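Local coordinates for aminopeptidase N family protein (Idiomarina loihiensis L2TR, PDB 4FGM) that probably acts as a zinc-dependent aminopeptidase of the M61 family, holding a zinc ion with maleic acid bound in the adjoining pocket, at residues A[87-90]-A[96-99]; A[172-177]-A[191-196]; A[251-256]-A[262-267]; A[387-392]-A[457-462]. All coordinates share one frame; numbering follows the deposited sequence.

Contact 1. Residues A[87-90]-A[96-99]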
loop_
_atom_site.group_PDB
_atom_site.type_symbol
_atom_site.label_atom_id
_atom_site.label_comp_id
_atom_site.label_asym_id
_atom_site.label_seq_id
_atom_site.Cartn_x
_atom_site.Cartn_y
_atom_site.Cartn_z
ATOM N N VAL A 87 4.382 -14.163 21.875
ATOM C CA VAL A 87 3.824 -13.895 20.565
ATOM C C VAL A 87 4.761 -14.448 19.490
ATOM O O VAL A 87 5.967 -14.162 19.502
ATOM C CB VAL A 87 3.627 -12.384 20.354
ATOM C CG1 VAL A 87 3.016 -12.128 18.992
ATOM C CG2 VAL A 87 2.734 -11.827 21.446
ATOM N N TYR A 88 4.204 -15.250 18.579
ATOM C CA TYR A 88 4.985 -15.838 17.488
ATOM C C TYR A 88 5.064 -14.811 16.365
ATOM O O TYR A 88 4.040 -14.408 15.824
ATOM C CB TYR A 88 4.321 -17.112 16.969
ATOM C CG TYR A 88 5.107 -17.787 15.868
ATOM C CD1 TYR A 88 6.330 -18.404 16.133
ATOM C CD2 TYR A 88 4.625 -17.814 14.558
ATOM C CE1 TYR A 88 7.053 -19.037 15.121
ATOM C CE2 TYR A 88 5.339 -18.444 13.539
ATOM C CZ TYR A 88 6.551 -19.057 13.829
ATOM O OH TYR A 88 7.238 -19.715 12.836
ATOM N N ALA A 89 6.275 -14.402 16.009
ATOM C CA ALA A 89 6.467 -13.390 14.980
ATOM C C ALA A 89 7.327 -13.860 13.813
ATOM O O ALA A 89 8.543 -13.661 13.812
ATOM C CB ALA A 89 7.088 -12.141 15.603
ATOM N N TRP A 90 6.688 -14.460 12.815
ATOM C CA TRP A 90 7.396 -14.947 11.640
ATOM C C TRP A 90 6.680 -14.575 10.339
ATOM O O TRP A 90 6.479 -15.417 9.463
ATOM C CB TRP A 90 7.566 -16.465 11.720
ATOM C CG TRP A 90 8.658 -16.982 10.841
ATOM C CD1 TRP A 90 8.585 -18.029 9.973
ATOM C CD2 TRP A 90 9.991 -16.470 10.741
ATOM N NE1 TRP A 90 9.789 -18.201 9.333
ATOM C CE2 TRP A 90 10.670 -17.255 9.785
ATOM C CE3 TRP A 90 10.675 -15.414 11.360
ATOM C CZ2 TRP A 90 12.001 -17.031 9.443
ATOM C CZ3 TRP A 90 11.995 -15.189 11.021
ATOM C CH2 TRP A 90 12.647 -15.994 10.064
ATOM N N SER A 96 2.440 -7.248 10.426
ATOM C CA SER A 96 2.272 -7.886 11.730
ATOM C C SER A 96 3.410 -7.896 12.746
ATOM O O SER A 96 3.335 -7.222 13.762
ATOM C CB SER A 96 1.784 -9.296 11.505
ATOM O OG SER A 96 2.633 -9.986 10.603
ATOM N N ALA A 97 4.382 -8.772 12.539
ATOM C CA ALA A 97 5.532 -8.897 13.435
ATOM C C ALA A 97 6.460 -9.962 12.913
ATOM O O ALA A 97 6.027 -10.999 12.394
ATOM C CB ALA A 97 5.092 -9.241 14.857
ATOM N N TYR A 98 7.748 -9.673 13.029
ATOM C CA TYR A 98 8.801 -10.555 12.541
ATOM C C TYR A 98 9.988 -10.472 13.490
ATOM O O TYR A 98 10.340 -9.388 13.958
ATOM C CB TYR A 98 9.214 -10.105 11.129
ATOM C CG TYR A 98 10.385 -10.845 10.525
ATOM C CD1 TYR A 98 11.695 -10.606 10.954
ATOM C CD2 TYR A 98 10.183 -11.800 9.531
ATOM C CE1 TYR A 98 12.770 -11.307 10.407
ATOM C CE2 TYR A 98 11.248 -12.503 8.979
ATOM C CZ TYR A 98 12.537 -12.258 9.418
ATOM O OH TYR A 98 13.574 -12.985 8.877
ATOM N N LEU A 99 10.600 -11.617 13.777
ATOM C CA LEU A 99 11.749 -11.660 14.667
ATOM C C LEU A 99 12.662 -12.865 14.433
ATOM O O LEU A 99 12.213 -14.009 14.466
ATOM C CB LEU A 99 11.288 -11.674 16.129
ATOM C CG LEU A 99 12.405 -11.682 17.180
ATOM C CD1 LEU A 99 13.098 -10.341 17.163
ATOM C CD2 LEU A 99 11.836 -11.976 18.573
#
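Antiparallel strands 81-91 and 97-99 form a beta hairpin in the N-terminal M61 region, and Ala89, Trp90, Ala97, Tyr98 and Leu99 make the contact near its turn. One backbone bond crosses here, from Leu99 N to Ala89 O at 2.9 Å, bent to 131° at the hydrogen. The same oxygen also receives a CA-H...O contact from Tyr98 CA at 3.4 Å, so two neighbouring residues of the second strand converge on Ala89 O. Trp90 and Tyr98 form an antiparallel non-hydrogen-bonded pair. Their CB atoms diverge, yet the rings travel side by side in the same direction and meet again beyond the backbone. Both CG atoms stand anti to their own backbone N (chi1 -160° for Trp90), which carries the two rings out alongside each other. The planes lie 23° apart with centroids 4.7 Å from each other, a near-parallel pair slid so far that the rings barely overlap, Trp90 CZ3 lying 3.4 Å from Tyr98 CZ. The phenol oxygen is hydrogen-bonded to Asp100 OD2, and His14 stacks on Trp90. Ala89 points its methyl to the other strand, where Ala89 CB meets Ala97 CB at 3.6 Å and, more loosely, Leu99 CB. Phe16 and Leu111 continue this apolar layer. An aromatic pair on the exposed side and small aliphatic groups on the buried side give the two-faced character of a beta hairpin built into the beta structure of the N-terminal region, strand 97-99 pairing onward with strand 103-106.

Contact 2. Residues A[172-177]-A[191-196]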
loop_
_atom_site.group_PDB
_atom_site.type_symbol
_atom_site.label_atom_id
_atom_site.label_comp_id
_atom_site.label_asym_id
_atom_site.label_seq_id
_atom_site.Cartn_x
_atom_site.Cartn_y
_atom_site.Cartn_z
ATOM N N ASP A 172 20.420 -4.117 13.605
ATOM C CA ASP A 172 21.648 -3.394 13.288
ATOM C C ASP A 172 21.225 -2.312 12.295
ATOM O O ASP A 172 21.486 -2.402 11.103
ATOM C CB ASP A 172 22.662 -4.370 12.673
ATOM C CG ASP A 172 23.967 -3.700 12.287
ATOM O OD1 ASP A 172 24.268 -2.605 12.815
ATOM O OD2 ASP A 172 24.702 -4.280 11.460
ATOM N N LEU A 173 20.572 -1.285 12.818
ATOM C CA LEU A 173 20.015 -0.203 12.012
ATOM C C LEU A 173 20.928 0.888 11.468
ATOM O O LEU A 173 21.851 1.354 12.140
ATOM C CB LEU A 173 18.894 0.481 12.804
ATOM C CG LEU A 173 17.956 -0.453 13.568
ATOM C CD1 LEU A 173 16.865 0.357 14.282
ATOM C CD2 LEU A 173 17.344 -1.456 12.578
ATOM N N THR A 174 20.639 1.298 10.238
ATOM C CA THR A 174 21.362 2.385 9.605
ATOM C C THR A 174 20.372 3.532 9.776
ATOM O O THR A 174 19.209 3.407 9.385
ATOM C CB THR A 174 21.609 2.132 8.093
ATOM O OG1 THR A 174 22.450 0.984 7.928
ATOM C CG2 THR A 174 22.294 3.336 7.453
ATOM N N ILE A 175 20.814 4.633 10.376
ATOM C CA ILE A 175 19.924 5.767 10.609
ATOM C C ILE A 175 20.523 7.070 10.096
ATOM O O ILE A 175 21.605 7.475 10.513
ATOM C CB ILE A 175 19.620 5.928 12.118
ATOM C CG1 ILE A 175 19.107 4.607 12.699
ATOM C CG2 ILE A 175 18.591 7.031 12.331
ATOM C CD1 ILE A 175 18.921 4.630 14.212
ATOM N N GLU A 176 19.801 7.719 9.190
ATOM C CA GLU A 176 20.238 8.978 8.601
ATOM C C GLU A 176 19.147 10.025 8.816
ATOM O O GLU A 176 18.040 9.912 8.286
ATOM C CB GLU A 176 20.492 8.802 7.102
ATOM C CG GLU A 176 21.117 10.010 6.414
ATOM C CD GLU A 176 22.615 10.114 6.648
ATOM O OE1 GLU A 176 23.029 10.381 7.796
ATOM O OE2 GLU A 176 23.379 9.923 5.677
ATOM N N GLU A 177 19.476 11.046 9.594
ATOM C CA GLU A 177 18.543 12.114 9.900
ATOM C C GLU A 177 18.601 13.254 8.888
ATOM O O GLU A 177 19.615 13.470 8.238
ATOM C CB GLU A 177 18.838 12.650 11.302
ATOM C CG GLU A 177 17.754 12.358 12.318
ATOM C CD GLU A 177 18.294 11.734 13.587
ATOM O OE1 GLU A 177 19.305 12.241 14.115
ATOM O OE2 GLU A 177 17.702 10.741 14.059
ATOM N N GLY A 191 18.592 -4.629 7.291
ATOM C CA GLY A 191 18.768 -5.633 6.255
ATOM C C GLY A 191 20.046 -5.329 5.495
ATOM O O GLY A 191 20.646 -4.281 5.716
ATOM N N ARG A 192 20.484 -6.230 4.619
ATOM C CA ARG A 192 21.705 -5.985 3.852
ATOM C C ARG A 192 21.378 -4.995 2.736
ATOM O O ARG A 192 20.404 -5.180 2.016
ATOM C CB ARG A 192 22.242 -7.297 3.260
ATOM C CG ARG A 192 22.620 -8.339 4.303
ATOM C CD ARG A 192 23.408 -9.497 3.701
ATOM N NE ARG A 192 24.846 -9.351 3.918
ATOM C CZ ARG A 192 25.537 -10.026 4.832
ATOM N NH1 ARG A 192 24.925 -10.904 5.615
ATOM N NH2 ARG A 192 26.838 -9.819 4.973
ATOM N N HIS A 193 22.183 -3.945 2.598
ATOM C CA HIS A 193 21.944 -2.930 1.567
ATOM C C HIS A 193 23.212 -2.113 1.311
ATOM O O HIS A 193 24.165 -2.188 2.074
ATOM C CB HIS A 193 20.846 -1.977 2.031
ATOM C CG HIS A 193 21.276 -1.098 3.163
ATOM N ND1 HIS A 193 22.012 0.051 2.969
ATOM C CD2 HIS A 193 21.175 -1.258 4.503
ATOM C CE1 HIS A 193 22.348 0.557 4.140
ATOM N NE2 HIS A 193 21.855 -0.220 5.089
ATOM N N TYR A 194 23.202 -1.313 0.251
ATOM C CA TYR A 194 24.348 -0.475 -0.092
ATOM C C TYR A 194 23.874 0.942 -0.362
ATOM O O TYR A 194 24.429 1.643 -1.201
ATOM C CB TYR A 194 25.051 -1.011 -1.339
ATOM C CG TYR A 194 25.383 -2.480 -1.253
ATOM C CD1 TYR A 194 24.405 -3.447 -1.472
ATOM C CD2 TYR A 194 26.669 -2.904 -0.913
ATOM C CE1 TYR A 194 24.693 -4.799 -1.352
ATOM C CE2 TYR A 194 26.970 -4.252 -0.789
ATOM C CZ TYR A 194 25.975 -5.198 -1.008
ATOM O OH TYR A 194 26.260 -6.539 -0.869
ATOM N N ALA A 195 22.851 1.360 0.373
ATOM C CA ALA A 195 22.265 2.681 0.196
ATOM C C ALA A 195 23.144 3.896 0.452
ATOM O O ALA A 195 23.882 3.974 1.434
ATOM C CB ALA A 195 20.999 2.798 1.041
ATOM N N ASP A 196 23.049 4.846 -0.468
ATOM C CA ASP A 196 23.747 6.114 -0.346
ATOM C C ASP A 196 22.709 6.938 0.425
ATOM O O ASP A 196 21.890 7.631 -0.181
ATOM C CB ASP A 196 23.973 6.726 -1.730
ATOM C CG ASP A 196 24.660 8.076 -1.663
ATOM O OD1 ASP A 196 24.643 8.692 -0.574
ATOM O OD2 ASP A 196 25.206 8.521 -2.699
HETATM O O HOH W 1 20.668 -4.883 9.333
#
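Thr174 and His193 join strand 174-180, an outermost strand of a five-stranded mixed sheet, to the loop that leads from strand 183-190 into helix 197-215. Close packing is confined to this pair. Thr174 OG1 lies 3.1 Å from His193 NE2 at the edge of the imidazole, in its plane, a hydrogen bond in which either atom could be the donor. The two side chains approach from opposite directions, and Thr174 CB follows at 3.8 Å from His193 NE2. Both ring nitrogens are engaged: Ala195 N donates to His193 ND1, again in the ring plane, which fixes the rotation of the imidazole. The ring reaches both partners with CG placed between its own backbone N and carbonyl carbon (chi1 70°).

Elsewhere the segments stand apart. Asp196 turns to the helix that follows, capping Arg199 N with OD1, while Glu176 OE2 is hydrogen-bonded to Thr197 OG1. Toward solvent, at the exposed Asp172 and Gly191, the gap is bridged by one water, which donates to Asp172 O at 3.2 Å and accepts from Gly191 N at 2.9 Å.

Contact 3. Residues A[251-256]-A[262-267]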
loop_
_atom_site.group_PDB
_atom_site.type_symbol
_atom_site.label_atom_id
_atom_site.label_comp_id
_atom_site.label_asym_id
_atom_site.label_seq_id
_atom_site.Cartn_x
_atom_site.Cartn_y
_atom_site.Cartn_z
ATOM N N ASP A 251 16.174 -1.198 -4.984
ATOM C CA ASP A 251 15.473 0.084 -5.014
ATOM C C ASP A 251 16.221 1.180 -4.256
ATOM O O ASP A 251 15.899 2.360 -4.387
ATOM C CB ASP A 251 14.065 -0.060 -4.424
ATOM C CG ASP A 251 13.223 -1.094 -5.157
ATOM O OD1 ASP A 251 13.507 -1.356 -6.347
ATOM O OD2 ASP A 251 12.269 -1.634 -4.547
ATOM N N LEU A 252 17.210 0.789 -3.459
ATOM C CA LEU A 252 17.975 1.753 -2.686
ATOM C C LEU A 252 19.265 2.064 -3.415
ATOM O O LEU A 252 20.259 1.349 -3.286
ATOM C CB LEU A 252 18.260 1.204 -1.287
ATOM C CG LEU A 252 17.007 0.922 -0.443
ATOM C CD1 LEU A 252 17.428 0.381 0.910
ATOM C CD2 LEU A 252 16.183 2.188 -0.257
ATOM N N ILE A 253 19.231 3.149 -4.178
ATOM C CA ILE A 253 20.357 3.589 -4.984
ATOM C C ILE A 253 21.683 3.718 -4.215
ATOM O O ILE A 253 21.728 4.207 -3.082
ATOM C CB ILE A 253 19.977 4.912 -5.704
ATOM C CG1 ILE A 253 20.994 5.228 -6.795
ATOM C CG2 ILE A 253 19.838 6.041 -4.701
ATOM C CD1 ILE A 253 20.431 6.129 -7.879
ATOM N N SER A 254 22.761 3.247 -4.842
ATOM C CA SER A 254 24.086 3.277 -4.237
ATOM C C SER A 254 24.876 4.537 -4.595
ATOM O O SER A 254 24.465 5.330 -5.447
ATOM C CB SER A 254 24.886 2.043 -4.663
ATOM O OG SER A 254 25.205 2.082 -6.043
ATOM N N ALA A 255 26.020 4.703 -3.942
ATOM C CA ALA A 255 26.881 5.854 -4.168
ATOM C C ALA A 255 27.511 5.858 -5.560
ATOM O O ALA A 255 28.033 6.881 -6.002
ATOM C CB ALA A 255 27.974 5.898 -3.102
ATOM N N HIS A 256 27.460 4.720 -6.247
ATOM C CA HIS A 256 28.040 4.611 -7.584
ATOM C C HIS A 256 27.001 4.693 -8.698
ATOM O O HIS A 256 27.316 4.465 -9.868
ATOM C CB HIS A 256 28.825 3.307 -7.697
ATOM C CG HIS A 256 29.826 3.121 -6.599
ATOM N ND1 HIS A 256 30.787 4.063 -6.304
ATOM C CD2 HIS A 256 29.998 2.113 -5.711
ATOM C CE1 HIS A 256 31.509 3.644 -5.278
ATOM N NE2 HIS A 256 31.051 2.465 -4.901
ATOM N N ASP A 262 14.316 3.189 -12.654
ATOM C CA ASP A 262 12.959 2.784 -12.309
ATOM C C ASP A 262 12.793 2.211 -10.904
ATOM O O ASP A 262 11.776 2.449 -10.249
ATOM C CB ASP A 262 12.443 1.777 -13.342
ATOM C CG ASP A 262 12.301 2.387 -14.723
ATOM O OD1 ASP A 262 13.067 3.325 -15.038
ATOM O OD2 ASP A 262 11.436 1.926 -15.500
ATOM N N ASN A 263 13.786 1.461 -10.438
ATOM C CA ASN A 263 13.697 0.856 -9.115
ATOM C C ASN A 263 13.756 1.878 -7.991
ATOM O O ASN A 263 12.928 1.840 -7.079
ATOM C CB ASN A 263 14.794 -0.189 -8.935
ATOM C CG ASN A 263 14.684 -1.301 -9.942
ATOM O OD1 ASN A 263 13.598 -1.831 -10.182
ATOM N ND2 ASN A 263 15.805 -1.668 -10.540
ATOM N N TYR A 264 14.723 2.792 -8.056
ATOM C CA TYR A 264 14.849 3.813 -7.031
ATOM C C TYR A 264 13.604 4.694 -7.063
ATOM O O TYR A 264 13.115 5.134 -6.021
ATOM C CB TYR A 264 16.109 4.644 -7.260
ATOM C CG TYR A 264 16.295 5.788 -6.282
ATOM C CD1 TYR A 264 16.004 5.627 -4.926
ATOM C CD2 TYR A 264 16.789 7.025 -6.710
ATOM C CE1 TYR A 264 16.201 6.671 -4.019
ATOM C CE2 TYR A 264 16.992 8.073 -5.816
ATOM C CZ TYR A 264 16.696 7.891 -4.471
ATOM O OH TYR A 264 16.888 8.917 -3.573
ATOM N N GLN A 265 13.083 4.929 -8.263
ATOM C CA GLN A 265 11.877 5.737 -8.439
ATOM C C GLN A 265 10.691 5.086 -7.718
ATOM O O GLN A 265 9.872 5.768 -7.104
ATOM C CB GLN A 265 11.578 5.900 -9.937
ATOM C CG GLN A 265 10.175 6.383 -10.275
ATOM C CD GLN A 265 9.329 5.288 -10.901
ATOM O OE1 GLN A 265 8.509 4.652 -10.232
ATOM N NE2 GLN A 265 9.536 5.053 -12.194
ATOM N N THR A 266 10.605 3.764 -7.799
ATOM C CA THR A 266 9.531 3.032 -7.142
ATOM C C THR A 266 9.608 3.248 -5.627
ATOM O O THR A 266 8.584 3.398 -4.961
ATOM C CB THR A 266 9.619 1.531 -7.460
ATOM O OG1 THR A 266 9.311 1.328 -8.841
ATOM C CG2 THR A 266 8.627 0.744 -6.626
ATOM N N PHE A 267 10.825 3.280 -5.091
ATOM C CA PHE A 267 11.018 3.493 -3.662
ATOM C C PHE A 267 10.595 4.904 -3.267
ATOM O O PHE A 267 9.877 5.094 -2.280
ATOM C CB PHE A 267 12.483 3.276 -3.272
ATOM C CG PHE A 267 12.767 3.559 -1.824
ATOM C CD1 PHE A 267 12.271 2.727 -0.828
ATOM C CD2 PHE A 267 13.507 4.680 -1.456
ATOM C CE1 PHE A 267 12.508 3.009 0.527
ATOM C CE2 PHE A 267 13.748 4.971 -0.115
ATOM C CZ PHE A 267 13.249 4.133 0.880
#
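Asp251 lays its backbone and its side chain against the first turns of helix 262-277. Asp251 O takes a CA-H...O contact from Tyr264 CA at 3.2 Å and also approaches the edge of the Tyr264 ring at CD1. Its carboxylate crosses the side chain of Asn263 at about a right angle, and the touch is with carbon, Asp251 OD1 to Asn263 CB at 3.1 Å. The other oxygen, Asp251 OD2, has a weak hydrogen bond to Ser248 N. Leu252 starts out away from the helix, but its CD2 methyl comes back over Phe267, 3.6 Å from the ring centroid and 8° off the normal, a CH-pi contact over the middle of the face. Cys247 of strand 242-248 touches both of these side chains. The segment thus belongs to the connection between that strand and the helix whose later residues, His273 and His277 of the HExxH motif, bind the zinc ion; the side chain of Phe267 is about 10 Å from that of His273. Ile253 next repeats the pattern on the neighbouring ring. Its chi1 of -167° turns CG1 anti to the backbone N and puts CG2 between that N and the carbonyl carbon, the position from which this methyl sits over the Tyr264 ring, 3.5 Å from the centroid and 5° off the normal. Ile253 CD1 lies farther out, 3.9 Å from Tyr264 CD2. At the far end of this ring, Tyr264 OH is hydrogen-bonded to Asp203 OD2, and Arg199 and Ile200 of helix 197-215 pack against both Ile253 and Tyr264.

Contact 4. Residues A[387-392]-A[457-462]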
loop_
_atom_site.group_PDB
_atom_site.type_symbol
_atom_site.label_atom_id
_atom_site.label_comp_id
_atom_site.label_asym_id
_atom_site.label_seq_id
_atom_site.Cartn_x
_atom_site.Cartn_y
_atom_site.Cartn_z
ATOM N N LEU A 387 -9.948 15.410 -12.032
ATOM C CA LEU A 387 -10.311 16.562 -11.213
ATOM C C LEU A 387 -9.254 17.662 -11.274
ATOM O O LEU A 387 -9.582 18.842 -11.391
ATOM C CB LEU A 387 -10.525 16.137 -9.758
ATOM C CG LEU A 387 -11.715 15.229 -9.438
ATOM C CD1 LEU A 387 -11.675 14.844 -7.963
ATOM C CD2 LEU A 387 -13.020 15.944 -9.760
ATOM N N ASP A 388 -7.988 17.278 -11.201
ATOM C CA ASP A 388 -6.916 18.261 -11.242
ATOM C C ASP A 388 -6.956 19.042 -12.558
ATOM O O ASP A 388 -6.844 20.265 -12.570
ATOM C CB ASP A 388 -5.557 17.571 -11.079
ATOM C CG ASP A 388 -4.483 18.509 -10.558
ATOM O OD1 ASP A 388 -4.803 19.675 -10.239
ATOM O OD2 ASP A 388 -3.317 18.078 -10.456
ATOM N N LEU A 389 -7.120 18.328 -13.663
ATOM C CA LEU A 389 -7.173 18.961 -14.974
ATOM C C LEU A 389 -8.449 19.776 -15.164
ATOM O O LEU A 389 -8.413 20.892 -15.682
ATOM C CB LEU A 389 -7.047 17.892 -16.064
ATOM C CG LEU A 389 -5.640 17.643 -16.633
ATOM C CD1 LEU A 389 -4.564 17.933 -15.607
ATOM C CD2 LEU A 389 -5.553 16.212 -17.121
HETATM N N MSE A 390 -9.576 19.221 -14.732
HETATM C CA MSE A 390 -10.850 19.907 -14.859
HETATM C C MSE A 390 -10.902 21.191 -14.031
HETATM O O MSE A 390 -11.323 22.237 -14.524
HETATM C CB MSE A 390 -11.981 18.978 -14.446
HETATM C CG MSE A 390 -12.278 17.905 -15.475
HETATM SE SE MSE A 390 -13.617 16.662 -14.868
HETATM C CE MSE A 390 -15.214 17.701 -15.218
ATOM N N LEU A 391 -10.472 21.106 -12.777
ATOM C CA LEU A 391 -10.460 22.260 -11.890
ATOM C C LEU A 391 -9.551 23.358 -12.439
ATOM O O LEU A 391 -9.829 24.545 -12.279
ATOM C CB LEU A 391 -9.984 21.840 -10.493
ATOM C CG LEU A 391 -11.025 21.499 -9.419
ATOM C CD1 LEU A 391 -12.280 20.912 -10.027
ATOM C CD2 LEU A 391 -10.401 20.532 -8.433
ATOM N N ARG A 392 -8.464 22.966 -13.091
ATOM C CA ARG A 392 -7.542 23.945 -13.640
ATOM C C ARG A 392 -8.171 24.714 -14.792
ATOM O O ARG A 392 -8.082 25.937 -14.844
ATOM C CB ARG A 392 -6.246 23.259 -14.091
ATOM C CG ARG A 392 -5.440 22.681 -12.930
ATOM C CD ARG A 392 -4.204 21.940 -13.397
ATOM N NE ARG A 392 -3.543 21.246 -12.295
ATOM C CZ ARG A 392 -2.274 21.440 -11.938
ATOM N NH1 ARG A 392 -1.514 22.313 -12.593
ATOM N NH2 ARG A 392 -1.759 20.752 -10.929
ATOM N N GLN A 457 -5.580 16.452 -23.999
ATOM C CA GLN A 457 -5.306 17.163 -25.233
ATOM C C GLN A 457 -5.282 18.657 -24.914
ATOM O O GLN A 457 -4.467 19.407 -25.453
ATOM C CB GLN A 457 -6.392 16.848 -26.263
ATOM C CG GLN A 457 -5.866 16.677 -27.675
ATOM C CD GLN A 457 -6.874 16.012 -28.590
ATOM O OE1 GLN A 457 -7.935 16.568 -28.873
ATOM N NE2 GLN A 457 -6.550 14.808 -29.051
ATOM N N ASN A 458 -6.170 19.076 -24.017
ATOM C CA ASN A 458 -6.244 20.470 -23.618
ATOM C C ASN A 458 -4.974 20.938 -22.927
ATOM O O ASN A 458 -4.782 22.136 -22.720
ATOM C CB ASN A 458 -7.444 20.705 -22.699
ATOM C CG ASN A 458 -8.750 20.748 -23.457
ATOM O OD1 ASN A 458 -8.859 21.423 -24.482
ATOM N ND2 ASN A 458 -9.754 20.039 -22.953
ATOM N N PHE A 459 -4.110 19.999 -22.560
ATOM C CA PHE A 459 -2.858 20.356 -21.908
ATOM C C PHE A 459 -1.669 19.981 -22.768
ATOM O O PHE A 459 -0.535 19.974 -22.305
ATOM C CB PHE A 459 -2.739 19.692 -20.536
ATOM C CG PHE A 459 -3.606 20.323 -19.486
ATOM C CD1 PHE A 459 -4.976 20.093 -19.461
ATOM C CD2 PHE A 459 -3.047 21.140 -18.510
ATOM C CE1 PHE A 459 -5.782 20.675 -18.480
ATOM C CE2 PHE A 459 -3.844 21.728 -17.526
ATOM C CZ PHE A 459 -5.211 21.491 -17.508
ATOM N N GLY A 460 -1.939 19.664 -24.028
ATOM C CA GLY A 460 -0.872 19.321 -24.951
ATOM C C GLY A 460 -0.331 17.911 -24.846
ATOM O O GLY A 460 0.778 17.638 -25.310
ATOM N N VAL A 461 -1.105 17.013 -24.245
ATOM C CA VAL A 461 -0.678 15.624 -24.105
ATOM C C VAL A 461 -1.407 14.715 -25.092
ATOM O O VAL A 461 -2.636 14.634 -25.093
ATOM C CB VAL A 461 -0.938 15.084 -22.690
ATOM C CG1 VAL A 461 -0.345 13.679 -22.562
ATOM C CG2 VAL A 461 -0.343 16.021 -21.655
HETATM N N MSE A 462 -0.635 14.024 -25.922
HETATM C CA MSE A 462 -1.186 13.112 -26.919
HETATM C C MSE A 462 -1.291 11.684 -26.375
HETATM O O MSE A 462 -0.401 11.214 -25.666
HETATM C CB MSE A 462 -0.300 13.145 -28.165
HETATM C CG MSE A 462 -0.522 12.013 -29.155
HETATM SE SE MSE A 462 0.637 12.180 -30.699
HETATM C CE MSE A 462 2.343 11.782 -29.884
#
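A single aromatic ring carries the whole contact on one side: Phe459, from the turn that ends helix 453-457, meets both Leu389 and Arg392 of helix 378-394. The two approach it differently. Leu389 comes over one face, with its CG 3.6 Å from Phe459 CE1 and 4.0 Å from the ring centroid, 27° off the normal, so the CH-pi contact is displaced toward the rim; Leu389 CD1 lies over the same face. Arg392 comes at the edge, in the ring plane, where its CB is 4.0 Å from Phe459 CZ. Arg392 offers the ring its aliphatic part; its guanidinium, 76° from the phenyl plane, pairs with Asp388 one helical turn earlier. The chain of Arg392 is extended from CG to NE, which brings the group side-on to the carboxylate. Arg392 NE donates to Asp388 OD1 at 2.9 Å from above the carboxylate plane, and Arg392 NH2 reaches Asp388 OD2 at 3.1 Å on its syn side. This buried salt bridge has further partners: Tyr312 OH bonds to Asp388 OD2, and Leu401 N to Asp388 OD1. Phe459 is carried to the helix by a type I turn from Gln457 to Gly460, closed by Gly460 N to Gln457 O at 2.9 Å. Gly460, with phi 80°, lets the chain reverse before strand 461-466, and Leu393 adds to the packing on the phenyl. Together with the bond from Val461 N to Leu456 O, the turn forms a Schellman motif, here ending a helix with an aromatic residue packed on a neighbouring helix.

Overall arrangement
Contacts 1, 3 and 4 are mainly buried, whereas contact 2 lies at the surface. Contacts 2 and 3 are neighbours, their centres about 13 Å apart: the two loops meet through a probable hydrogen bond from Asp196 N to Ile253 O, at 3.0 Å, and both pack on helix 197-215. Contact 1 stands off in the N-terminal beta region, and contact 4 lies across the chain's centre from it, about 47 Å between centres. Chemistry follows place. Strand pairing and an offset aromatic pair mark contact 1, polar bonds and a water contact 2, while contacts 3 and 4 rest on aliphatic groups packed on aromatic rings, over the faces and, in contact 4, also at the edge, with contact 3 nearest to the zinc site.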